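Local coordinates for acyl carrier protein (Thermotoga maritima MSB8, PDB 6LVU) that probably carries the growing acyl chain through the steps of fatty acid biosynthesis, held on a phosphopantetheine arm, at residues A30-D35 with E64-V69. Sequence-based numbering, arbitrary orientation.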
loop_
_atom_site.group_PDB
_atom_site.type_symbol
_atom_site.label_atom_id
_atom_site.label_comp_id
_atom_site.label_asym_id
_atom_site.label_seq_id
_atom_site.Cartn_x
_atom_site.Cartn_y
_atom_site.Cartn_z
ATOM N N ALA A 30 2.712 6.028 -7.829
ATOM C CA ALA A 30 3.737 5.003 -8.001
ATOM C C ALA A 30 3.101 3.620 -8.098
ATOM O O ALA A 30 2.279 3.241 -7.260
ATOM C CB ALA A 30 4.735 5.049 -6.839
ATOM N N LYS A 31 3.487 2.863 -9.120
ATOM C CA LYS A 31 3.064 1.476 -9.240
ATOM C C LYS A 31 3.986 0.625 -8.374
ATOM O O LYS A 31 5.208 0.820 -8.378
ATOM C CB LYS A 31 3.119 1.063 -10.713
ATOM C CG LYS A 31 2.206 1.959 -11.563
ATOM C CD LYS A 31 2.473 1.888 -13.062
ATOM C CE LYS A 31 1.437 1.089 -13.809
ATOM N NZ LYS A 31 1.446 -0.352 -13.447
ATOM N N LEU A 32 3.399 -0.275 -7.575
ATOM C CA LEU A 32 4.216 -1.076 -6.663
ATOM C C LEU A 32 5.309 -1.810 -7.426
ATOM O O LEU A 32 6.494 -1.709 -7.089
ATOM C CB LEU A 32 3.357 -2.084 -5.894
ATOM C CG LEU A 32 2.310 -1.735 -4.829
ATOM C CD1 LEU A 32 2.713 -0.535 -3.963
ATOM C CD2 LEU A 32 0.959 -1.516 -5.490
ATOM N N ILE A 33 4.929 -2.552 -8.458
ATOM C CA ILE A 33 5.895 -3.356 -9.193
ATOM C C ILE A 33 6.765 -2.468 -10.074
ATOM O O ILE A 33 7.983 -2.390 -9.898
ATOM C CB ILE A 33 5.169 -4.435 -10.009
ATOM C CG1 ILE A 33 4.285 -5.261 -9.064
ATOM C CG2 ILE A 33 6.187 -5.314 -10.768
ATOM C CD1 ILE A 33 3.849 -6.608 -9.615
ATOM N N ASP A 34 6.141 -1.741 -11.004
ATOM C CA ASP A 34 6.903 -1.102 -12.069
ATOM C C ASP A 34 7.834 -0.021 -11.537
ATOM O O ASP A 34 8.963 0.119 -12.017
ATOM C CB ASP A 34 5.947 -0.521 -13.102
ATOM C CG ASP A 34 5.788 -1.416 -14.316
ATOM O OD1 ASP A 34 5.479 -0.887 -15.413
ATOM O OD2 ASP A 34 5.973 -2.648 -14.170
ATOM N N ASP A 35 7.382 0.764 -10.558
ATOM C CA ASP A 35 8.149 1.905 -10.080
ATOM C C ASP A 35 8.961 1.582 -8.837
ATOM O O ASP A 35 10.145 1.908 -8.776
ATOM C CB ASP A 35 7.218 3.097 -9.808
ATOM C CG ASP A 35 6.539 3.602 -11.076
ATOM O OD1 ASP A 35 7.204 3.614 -12.137
ATOM O OD2 ASP A 35 5.351 4.012 -11.016
ATOM N N GLU A 64 -6.100 -8.134 -6.863
ATOM C CA GLU A 64 -5.628 -8.087 -8.245
ATOM C C GLU A 64 -5.826 -6.714 -8.865
ATOM O O GLU A 64 -5.231 -6.419 -9.903
ATOM C CB GLU A 64 -6.329 -9.161 -9.088
ATOM C CG GLU A 64 -6.027 -10.581 -8.607
ATOM C CD GLU A 64 -6.774 -11.670 -9.369
ATOM O OE1 GLU A 64 -7.604 -11.350 -10.252
ATOM O OE2 GLU A 64 -6.545 -12.860 -9.061
ATOM N N LYS A 65 -6.642 -5.870 -8.251
ATOM C CA LYS A 65 -6.897 -4.545 -8.783
ATOM C C LYS A 65 -5.931 -3.503 -8.251
ATOM O O LYS A 65 -5.796 -2.441 -8.868
ATOM C CB LYS A 65 -8.345 -4.149 -8.478
ATOM C CG LYS A 65 -9.314 -5.203 -8.984
ATOM C CD LYS A 65 -10.737 -5.010 -8.504
ATOM C CE LYS A 65 -11.608 -6.200 -8.943
ATOM N NZ LYS A 65 -12.492 -6.680 -7.838
ATOM N N ILE A 66 -5.201 -3.814 -7.182
ATOM C CA ILE A 66 -4.330 -2.836 -6.542
ATOM C C ILE A 66 -3.057 -2.708 -7.364
ATOM O O ILE A 66 -2.234 -3.622 -7.405
ATOM C CB ILE A 66 -4.026 -3.216 -5.092
ATOM C CG1 ILE A 66 -5.301 -3.127 -4.252
ATOM C CG2 ILE A 66 -2.999 -2.275 -4.524
ATOM C CD1 ILE A 66 -5.151 -3.736 -2.910
ATOM N N SER A 67 -2.883 -1.558 -8.006
ATOM C CA SER A 67 -1.747 -1.320 -8.880
ATOM C C SER A 67 -0.797 -0.260 -8.355
ATOM O O SER A 67 0.418 -0.417 -8.480
ATOM C CB SER A 67 -2.255 -0.913 -10.270
ATOM O OG SER A 67 -1.184 -0.656 -11.153
ATOM N N THR A 68 -1.306 0.789 -7.716
ATOM C CA THR A 68 -0.495 1.908 -7.256
ATOM C C THR A 68 -0.619 2.090 -5.748
ATOM O O THR A 68 -1.463 1.479 -5.082
ATOM C CB THR A 68 -0.910 3.219 -7.924
ATOM O OG1 THR A 68 -2.233 3.552 -7.499
ATOM C CG2 THR A 68 -0.873 3.097 -9.418
ATOM N N VAL A 69 0.239 2.963 -5.219
ATOM C CA VAL A 69 0.149 3.343 -3.815
ATOM C C VAL A 69 -1.205 3.979 -3.527
ATOM O O VAL A 69 -1.840 3.682 -2.511
ATOM C CB VAL A 69 1.306 4.291 -3.450
ATOM C CG1 VAL A 69 1.102 4.893 -2.065
ATOM C CG2 VAL A 69 2.616 3.561 -3.525
#
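Leu32 lays its forked end over the backbone of Ser67, with CD2 3.2 Å from Ser67 O and 4.1 Å from Ile66 CG2. Its other methyl, CD1, meets Val69 CG2, the two side chains crossing at about a right angle. With CG beside the backbone N (chi1 -68°), the Leu32 branch starts on the same side as the N-H, and CD2 and the N-H converge on one oxygen. Ser67 O accepts that N-H (Leu32 N to Ser67 O 3.1 Å), with CD2 packed close against it and the Lys31 CA-H in a further C-H...O contact. A second backbone bond runs from Val69 N to Ala30 O (2.9 Å). The two flank Lys31 and Thr68, making a single antiparallel bridge in which these residues are the non-hydrogen-bonded pair. Outside it, Lys31 CG passes Thr68 CG2 at 3.9 Å, and the lysine chain bends so that NZ comes within 3.5 Å of Ser67 OG, a loose polar approach. Asp35 OD2 accepts from Lys31 N at 2.9 Å and Asp35 N bonds back to Lys31 O, joining the two residues twice across the turn. Thr68 is the N-cap of helix 69-79: with chi1 66°, OG1 stands between its backbone N and carbonyl carbon and caps Asp71 N, while Asp71 OD2 accepts from Ser67 N, one residue before the N-cap. Inward, Leu32 and Val69 both reach Ile15 of helix 4-19. The bridge ties the long loop after that helix to the start of the last helix, about 9 Å, side chain to side chain, from Leu32 to Ser40, the predicted attachment serine, which carries no phosphopantetheine here, in the helical-bundle fold of acyl carrier proteins.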